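Local coordinates for virulence-associated protein I (PDB 3TRB) that probably binds DNA through a helix-turn-helix domain, as the antidote protein of a HigA-family addiction module, at residues E16-E21 with A46-A51; M28-L33 with I39-V44. All blocks are in the same frame, centred on the assembly; numbering follows the deposited sequence.

Both contacts use helix 41-48, at its two ends: contact 2 takes its first turn and contact 1 its last. Contact 2 (28-33 with 39-44) joins it to helix 30-37, which directly precedes it in the chain; contact 1 (16-21 with 46-51) joins it to helix 14-24, so the sequence interval of contact 2 falls within that of contact 1. Their centres are 11 Å apart and they touch, Leu18 CD2 lying 4.0 Å from Leu33 CD2 and Leu48 CD1 4.0 Å from Ala30 CB. Three successive helices are thereby packed together, consistent with a helix-turn-helix domain whose helices 30-37 and 41-48 form the helix pair itself, which probably serves DNA binding.

Contact 1 of 2, residues E16-E21 with A46-A51; sequences EILAEE and AILNGA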
ATOM      1  N   GLU A  16       0.569 -26.780 -13.099  1.00 25.80           N
ATOM      2  CA  GLU A  16       1.710 -27.678 -12.971  1.00 28.54           C
ATOM      3  C   GLU A  16       1.821 -28.183 -11.541  1.00 26.37           C
ATOM      4  O   GLU A  16       1.987 -29.378 -11.300  1.00 25.44           O
ATOM      5  CB  GLU A  16       3.001 -26.953 -13.347  1.00 30.02           C
ATOM      6  CG  GLU A  16       3.725 -27.531 -14.545  1.00 36.57           C
ATOM      7  CD  GLU A  16       5.142 -27.010 -14.659  1.00 40.52           C
ATOM      8  OE1 GLU A  16       5.924 -27.204 -13.703  1.00 36.26           O
ATOM      9  OE2 GLU A  16       5.474 -26.400 -15.696  1.00 46.28           O
ATOM     10  N   ILE A  17       1.737 -27.254 -10.597  1.00 22.15           N
ATOM     11  CA  ILE A  17       1.845 -27.573  -9.182  1.00 25.53           C
ATOM     12  C   ILE A  17       0.627 -28.359  -8.704  1.00 26.68           C
ATOM     13  O   ILE A  17       0.749 -29.278  -7.893  1.00 24.87           O
ATOM     14  CB  ILE A  17       2.007 -26.293  -8.345  1.00 30.03           C
ATOM     15  CG1 ILE A  17       3.231 -25.507  -8.827  1.00 30.66           C
ATOM     16  CG2 ILE A  17       2.119 -26.629  -6.868  1.00 31.33           C
ATOM     17  CD1 ILE A  17       3.435 -24.189  -8.119  1.00 32.76           C
ATOM     18  N   LEU A  18      -0.543 -27.998  -9.217  1.00 25.26           N
ATOM     19  CA  LEU A  18      -1.770 -28.712  -8.892  1.00 24.36           C
ATOM     20  C   LEU A  18      -1.673 -30.166  -9.341  1.00 25.22           C
ATOM     21  O   LEU A  18      -2.064 -31.079  -8.609  1.00 25.36           O
ATOM     22  CB  LEU A  18      -2.975 -28.033  -9.547  1.00 24.65           C
ATOM     23  CG  LEU A  18      -4.347 -28.661  -9.293  1.00 28.27           C
ATOM     24  CD1 LEU A  18      -4.612 -28.785  -7.801  1.00 29.94           C
ATOM     25  CD2 LEU A  18      -5.441 -27.848  -9.972  1.00 25.57           C
ATOM     26  N   ALA A  19      -1.144 -30.376 -10.543  1.00 21.18           N
ATOM     27  CA  ALA A  19      -0.982 -31.717 -11.092  1.00 23.84           C
ATOM     28  C   ALA A  19      -0.095 -32.574 -10.196  1.00 24.74           C
ATOM     29  O   ALA A  19      -0.424 -33.722  -9.901  1.00 27.30           O
ATOM     30  CB  ALA A  19      -0.406 -31.645 -12.500  1.00 25.99           C
ATOM     31  N   GLU A  20       1.024 -32.006  -9.760  1.00 24.91           N
ATOM     32  CA  GLU A  20       1.949 -32.707  -8.874  1.00 30.26           C
ATOM     33  C   GLU A  20       1.257 -33.126  -7.580  1.00 29.86           C
ATOM     34  O   GLU A  20       1.458 -34.236  -7.089  1.00 28.13           O
ATOM     35  CB  GLU A  20       3.157 -31.821  -8.563  1.00 28.87           C
ATOM     36  CG  GLU A  20       4.105 -31.616  -9.734  1.00 30.99           C
ATOM     37  CD  GLU A  20       5.082 -32.764  -9.902  1.00 34.99           C
ATOM     38  OE1 GLU A  20       5.503 -33.344  -8.879  1.00 31.60           O
ATOM     39  OE2 GLU A  20       5.428 -33.085 -11.058  1.00 34.34           O
ATOM     40  N   GLU A  21       0.442 -32.230  -7.033  1.00 28.90           N
ATOM     41  CA  GLU A  21      -0.286 -32.510  -5.800  1.00 32.38           C
ATOM     42  C   GLU A  21      -1.292 -33.639  -5.983  1.00 33.51           C
ATOM     43  O   GLU A  21      -1.389 -34.540  -5.146  1.00 35.70           O
ATOM     44  CB  GLU A  21      -0.989 -31.251  -5.291  1.00 38.98           C
ATOM     45  CG  GLU A  21      -0.053 -30.235  -4.662  1.00 44.13           C
ATOM     46  CD  GLU A  21       0.655 -30.784  -3.440  1.00 48.96           C
ATOM     47  OE1 GLU A  21       0.054 -31.613  -2.723  1.00 49.93           O
ATOM     48  OE2 GLU A  21       1.816 -30.390  -3.201  1.00 52.49           O
ATOM     49  N   ALA A  46      -8.648 -27.402 -17.756  1.00 25.76           N
ATOM     50  CA  ALA A  46      -8.093 -26.183 -18.328  1.00 27.76           C
ATOM     51  C   ALA A  46      -6.956 -25.634 -17.471  1.00 25.41           C
ATOM     52  O   ALA A  46      -5.930 -25.200 -17.994  1.00 24.43           O
ATOM     53  CB  ALA A  46      -9.184 -25.137 -18.504  1.00 29.50           C
ATOM     54  N   ILE A  47      -7.141 -25.662 -16.155  1.00 23.79           N
ATOM     55  CA  ILE A  47      -6.112 -25.202 -15.230  1.00 23.75           C
ATOM     56  C   ILE A  47      -4.889 -26.110 -15.289  1.00 23.55           C
ATOM     57  O   ILE A  47      -3.753 -25.637 -15.317  1.00 21.23           O
ATOM     58  CB  ILE A  47      -6.640 -25.144 -13.784  1.00 23.21           C
ATOM     59  CG1 ILE A  47      -7.734 -24.080 -13.661  1.00 25.01           C
ATOM     60  CG2 ILE A  47      -5.504 -24.865 -12.812  1.00 19.65           C
ATOM     61  CD1 ILE A  47      -8.416 -24.060 -12.310  1.00 25.27           C
ATOM     62  N   LEU A  48      -5.128 -27.417 -15.321  1.00 29.34           N
ATOM     63  CA  LEU A  48      -4.045 -28.390 -15.394  1.00 31.59           C
ATOM     64  C   LEU A  48      -3.221 -28.224 -16.668  1.00 33.95           C
ATOM     65  O   LEU A  48      -2.007 -28.430 -16.662  1.00 36.65           O
ATOM     66  CB  LEU A  48      -4.596 -29.816 -15.311  1.00 32.23           C
ATOM     67  CG  LEU A  48      -5.207 -30.234 -13.972  1.00 31.17           C
ATOM     68  CD1 LEU A  48      -5.807 -31.629 -14.063  1.00 29.28           C
ATOM     69  CD2 LEU A  48      -4.164 -30.166 -12.867  1.00 34.26           C
ATOM     70  N   ASN A  49      -3.886 -27.853 -17.757  1.00 35.32           N
ATOM     71  CA  ASN A  49      -3.212 -27.690 -19.042  1.00 38.38           C
ATOM     72  C   ASN A  49      -2.655 -26.284 -19.252  1.00 41.36           C
ATOM     73  O   ASN A  49      -2.110 -25.973 -20.311  1.00 45.43           O
ATOM     74  CB  ASN A  49      -4.148 -28.063 -20.195  1.00 39.59           C
ATOM     75  CG  ASN A  49      -4.553 -29.526 -20.168  1.00 43.83           C
ATOM     76  OD1 ASN A  49      -3.841 -30.368 -19.618  1.00 47.61           O
ATOM     77  ND2 ASN A  49      -5.694 -29.835 -20.769  1.00 41.80           N
ATOM     78  N   GLY A  50      -2.794 -25.437 -18.235  1.00 39.27           N
ATOM     79  CA  GLY A  50      -2.282 -24.080 -18.296  1.00 39.76           C
ATOM     80  C   GLY A  50      -3.046 -23.199 -19.266  1.00 41.25           C
ATOM     81  O   GLY A  50      -2.509 -22.222 -19.787  1.00 41.32           O
ATOM     82  N   ALA A  51      -4.306 -23.547 -19.506  1.00 40.77           N
ATOM     83  CA  ALA A  51      -5.142 -22.803 -20.440  1.00 39.78           C
ATOM     84  C   ALA A  51      -6.075 -21.833 -19.722  1.00 38.55           C
ATOM     85  O   ALA A  51      -6.741 -21.019 -20.356  1.00 42.94           O
ATOM     86  CB  ALA A  51      -5.940 -23.759 -21.317  1.00 39.09           C
TER
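Leu48 reaches across to Leu18 and Ala19 with one methyl, CD2, which makes most of the apolar contact between residues 16-21 and 46-51. The CA-CB bond of Leu48 does not aim at the facing helix, but the end of the side chain bends back to it: CG is anti to the carbonyl carbon (chi1 -68°), and chi2 of 176° extends CD1 and leaves CD2 as the branch turned to helix 14-24. CD2 arrives over the junction of two residues, 3.9 Å from Leu18 CG and 4.1 Å from Ala19 CB. It also comes to 3.8 Å from the backbone nitrogen Ala19 N, so the methyl rests on the helix surface as well as on side chains. The small Ala19 suits this close approach: its CA is 6.2 Å from that of Leu48, the nearest such pair here.

The second apolar contact runs deeper. The CA-CB bond of Leu18 is directed toward residues 46-51, and its side chain crosses that of Leu48 at about a right angle; its CD2 methyl continues to the branch methyl of Ile47, with Leu18 CD2 4.1 Å from Ile47 CG2. No hydrogen bond crosses between the segments, and the 187 Å² buried here belongs mostly to Leu18, Ala19, Ile47 and Leu48.

Backbone bonding shapes the end of the second segment. Gly50 adopts a positive phi of 70°, and Gly50 N to Ile47 O and Ala51 N to Ala46 O (2.8 Å) turn the chain back, closing the last turn of helix 41-48 in a Schellman motif, two residues after Leu48.

Around this joint, Leu18 is enclosed by Leu33 of helix 30-37, Leu62 and Phe66 of helix 56-66 and Trp73 of helix 70-96, while Ile47 leans on Thr58 of helix 56-66, placing the end of helix 41-48 against the common hydrophobic core of the helical domain.

Contact 2 of 2, residues M28-L33 with I39-V44; sequences MSANQL and IPTNRV
Val44 faces helix 30-37 with its CG1 methyl, which sits between two side chains one turn apart: it is 3.8 Å from Ala30 CB and 3.9 Å from Leu33 CD2. The torsion chi1 of 170° places CG1 opposite the backbone nitrogen of Val44, which turns this methyl toward helix 30-37. The Leu33 side chain lies aslant to that of Val44, whereas Ala30, whose CA-CB bond is directed toward the facing segment, allows close approach; the CA atoms of Ala30 and Val44 are 6.0 Å apart. The same CG1 is also 3.8 Å from the backbone oxygen Ala30 O.

These residues join helices 30-37 and 41-48, consistent with the helix pair of a helix-turn-helix domain. At the start of the first, Ser29 and Gln32 form a capping box: Gln32 N donates to Ser29 OG (3.1 Å), and Ser29 N to Gln32 OE1 (2.8 Å).

Nearer the surface, the Asn31 amide meets Thr41. Although the CA-CB bond of Asn31 points away, its end swings back, and Thr41 OG1 donates to Asn31 OD1 at 2.9 Å. The approach is not along a lone pair: the C=O...O angle is 117° and the hydroxyl stands above the carbonyl plane, 63° out of it. Thr41 CG2 lies over that same face of the amide, 3.8 Å from Asn31 CG, while Ala34 of helix 30-37 touches both Thr41 and Val44.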
HETATM    1  N   MSE A  28      -4.951 -38.772  -8.111  1.00 30.32           N
HETATM    2  CA  MSE A  28      -6.300 -38.240  -8.259  1.00 32.32           C
HETATM    3  C   MSE A  28      -6.515 -37.651  -9.651  1.00 31.21           C
HETATM    4  O   MSE A  28      -5.680 -36.898 -10.151  1.00 30.34           O
HETATM    5  CB  MSE A  28      -6.582 -37.189  -7.185  1.00 32.68           C
HETATM    6  CG  MSE A  28      -7.942 -36.530  -7.311  1.00 33.30           C
HETATM    7 SE   MSE A  28      -8.347 -35.344  -5.817  1.00 38.48          SE
HETATM    8  CE  MSE A  28      -8.464 -36.670  -4.389  1.00 42.43           C
ATOM      9  N   SER A  29      -7.640 -37.999 -10.269  1.00 30.86           N
ATOM     10  CA  SER A  29      -7.947 -37.544 -11.622  1.00 30.19           C
ATOM     11  C   SER A  29      -8.562 -36.148 -11.624  1.00 29.41           C
ATOM     12  O   SER A  29      -8.908 -35.608 -10.574  1.00 29.67           O
ATOM     13  CB  SER A  29      -8.899 -38.524 -12.310  1.00 33.11           C
ATOM     14  OG  SER A  29     -10.185 -38.488 -11.714  1.00 31.56           O
ATOM     15  N   ALA A  30      -8.698 -35.574 -12.815  1.00 27.56           N
ATOM     16  CA  ALA A  30      -9.327 -34.269 -12.966  1.00 29.25           C
ATOM     17  C   ALA A  30     -10.794 -34.338 -12.561  1.00 32.97           C
ATOM     18  O   ALA A  30     -11.311 -33.430 -11.910  1.00 34.34           O
ATOM     19  CB  ALA A  30      -9.191 -33.775 -14.398  1.00 28.31           C
ATOM     20  N   ASN A  31     -11.460 -35.420 -12.952  1.00 34.77           N
ATOM     21  CA  ASN A  31     -12.856 -35.634 -12.584  1.00 41.93           C
ATOM     22  C   ASN A  31     -13.052 -35.729 -11.075  1.00 42.03           C
ATOM     23  O   ASN A  31     -13.979 -35.138 -10.524  1.00 38.42           O
ATOM     24  CB  ASN A  31     -13.412 -36.888 -13.267  1.00 50.16           C
ATOM     25  CG  ASN A  31     -13.991 -36.599 -14.636  1.00 58.20           C
ATOM     26  OD1 ASN A  31     -15.112 -36.105 -14.755  1.00 61.92           O
ATOM     27  ND2 ASN A  31     -13.234 -36.914 -15.681  1.00 58.85           N
ATOM     28  N   GLN A  32     -12.174 -36.476 -10.414  1.00 39.88           N
ATOM     29  CA  GLN A  32     -12.235 -36.628  -8.964  1.00 34.95           C
ATOM     30  C   GLN A  32     -12.127 -35.279  -8.262  1.00 32.22           C
ATOM     31  O   GLN A  32     -12.920 -34.966  -7.375  1.00 36.93           O
ATOM     32  CB  GLN A  32     -11.132 -37.566  -8.469  1.00 31.34           C
ATOM     33  CG  GLN A  32     -11.353 -39.029  -8.817  1.00 34.59           C
ATOM     34  CD  GLN A  32     -10.220 -39.915  -8.334  1.00 35.04           C
ATOM     35  OE1 GLN A  32      -9.161 -39.981  -8.956  1.00 36.99           O
ATOM     36  NE2 GLN A  32     -10.440 -40.601  -7.219  1.00 37.25           N
ATOM     37  N   LEU A  33     -11.140 -34.484  -8.663  1.00 28.90           N
ATOM     38  CA  LEU A  33     -10.942 -33.162  -8.079  1.00 29.97           C
ATOM     39  C   LEU A  33     -12.144 -32.263  -8.340  1.00 30.60           C
ATOM     40  O   LEU A  33     -12.617 -31.567  -7.442  1.00 28.99           O
ATOM     41  CB  LEU A  33      -9.673 -32.510  -8.631  1.00 30.99           C
ATOM     42  CG  LEU A  33      -9.379 -31.106  -8.101  1.00 31.18           C
ATOM     43  CD1 LEU A  33      -9.262 -31.116  -6.581  1.00 28.43           C
ATOM     44  CD2 LEU A  33      -8.121 -30.536  -8.736  1.00 29.60           C
ATOM     45  N   ILE A  39     -16.897 -28.166  -9.194  1.00 30.59           N
ATOM     46  CA  ILE A  39     -16.738 -27.336 -10.383  1.00 30.83           C
ATOM     47  C   ILE A  39     -16.668 -28.225 -11.619  1.00 31.28           C
ATOM     48  O   ILE A  39     -16.363 -29.413 -11.512  1.00 29.53           O
ATOM     49  CB  ILE A  39     -15.467 -26.463 -10.305  1.00 27.87           C
ATOM     50  CG1 ILE A  39     -14.222 -27.340 -10.154  1.00 27.95           C
ATOM     51  CG2 ILE A  39     -15.568 -25.469  -9.157  1.00 26.64           C
ATOM     52  CD1 ILE A  39     -12.931 -26.554 -10.047  1.00 26.85           C
ATOM     53  N   PRO A  40     -16.955 -27.655 -12.799  1.00 33.58           N
ATOM     54  CA  PRO A  40     -16.912 -28.442 -14.036  1.00 33.62           C
ATOM     55  C   PRO A  40     -15.545 -29.082 -14.231  1.00 30.67           C
ATOM     56  O   PRO A  40     -14.527 -28.457 -13.928  1.00 27.16           O
ATOM     57  CB  PRO A  40     -17.161 -27.394 -15.125  1.00 36.45           C
ATOM     58  CG  PRO A  40     -17.904 -26.304 -14.437  1.00 35.80           C
ATOM     59  CD  PRO A  40     -17.346 -26.257 -13.048  1.00 32.42           C
ATOM     60  N   THR A  41     -15.524 -30.318 -14.720  1.00 31.44           N
ATOM     61  CA  THR A  41     -14.267 -31.001 -14.999  1.00 32.86           C
ATOM     62  C   THR A  41     -13.451 -30.176 -15.986  1.00 31.72           C
ATOM     63  O   THR A  41     -12.224 -30.131 -15.910  1.00 31.09           O
ATOM     64  CB  THR A  41     -14.497 -32.410 -15.581  1.00 35.13           C
ATOM     65  OG1 THR A  41     -15.293 -33.181 -14.674  1.00 35.83           O
ATOM     66  CG2 THR A  41     -13.169 -33.116 -15.804  1.00 32.78           C
ATOM     67  N   ASN A  42     -14.146 -29.520 -16.909  1.00 31.11           N
ATOM     68  CA  ASN A  42     -13.506 -28.651 -17.891  1.00 37.36           C
ATOM     69  C   ASN A  42     -12.621 -27.587 -17.249  1.00 30.13           C
ATOM     70  O   ASN A  42     -11.539 -27.283 -17.751  1.00 29.67           O
ATOM     71  CB  ASN A  42     -14.557 -27.984 -18.778  1.00 47.91           C
ATOM     72  CG  ASN A  42     -15.214 -28.959 -19.734  1.00 60.37           C
ATOM     73  OD1 ASN A  42     -14.544 -29.787 -20.353  1.00 65.43           O
ATOM     74  ND2 ASN A  42     -16.532 -28.865 -19.861  1.00 63.87           N
ATOM     75  N   ARG A  43     -13.088 -27.022 -16.140  1.00 28.05           N
ATOM     76  CA  ARG A  43     -12.342 -25.981 -15.441  1.00 28.41           C
ATOM     77  C   ARG A  43     -11.046 -26.527 -14.851  1.00 27.25           C
ATOM     78  O   ARG A  43      -9.994 -25.895 -14.949  1.00 24.86           O
ATOM     79  CB  ARG A  43     -13.199 -25.355 -14.340  1.00 27.38           C
ATOM     80  CG  ARG A  43     -12.565 -24.150 -13.666  1.00 28.35           C
ATOM     81  CD  ARG A  43     -13.526 -23.524 -12.671  1.00 29.89           C
ATOM     82  NE  ARG A  43     -14.799 -23.183 -13.299  1.00 30.96           N
ATOM     83  CZ  ARG A  43     -15.902 -22.854 -12.633  1.00 31.22           C
ATOM     84  NH1 ARG A  43     -15.897 -22.822 -11.308  1.00 29.16           N
ATOM     85  NH2 ARG A  43     -17.013 -22.560 -13.294  1.00 33.34           N
ATOM     86  N   VAL A  44     -11.127 -27.703 -14.239  1.00 28.65           N
ATOM     87  CA  VAL A  44      -9.946 -28.356 -13.686  1.00 27.71           C
ATOM     88  C   VAL A  44      -8.952 -28.708 -14.789  1.00 25.44           C
ATOM     89  O   VAL A  44      -7.761 -28.426 -14.678  1.00 27.14           O
ATOM     90  CB  VAL A  44     -10.319 -29.637 -12.915  1.00 25.84           C
ATOM     91  CG1 VAL A  44      -9.069 -30.425 -12.562  1.00 21.43           C
ATOM     92  CG2 VAL A  44     -11.114 -29.292 -11.664  1.00 23.83           C
TER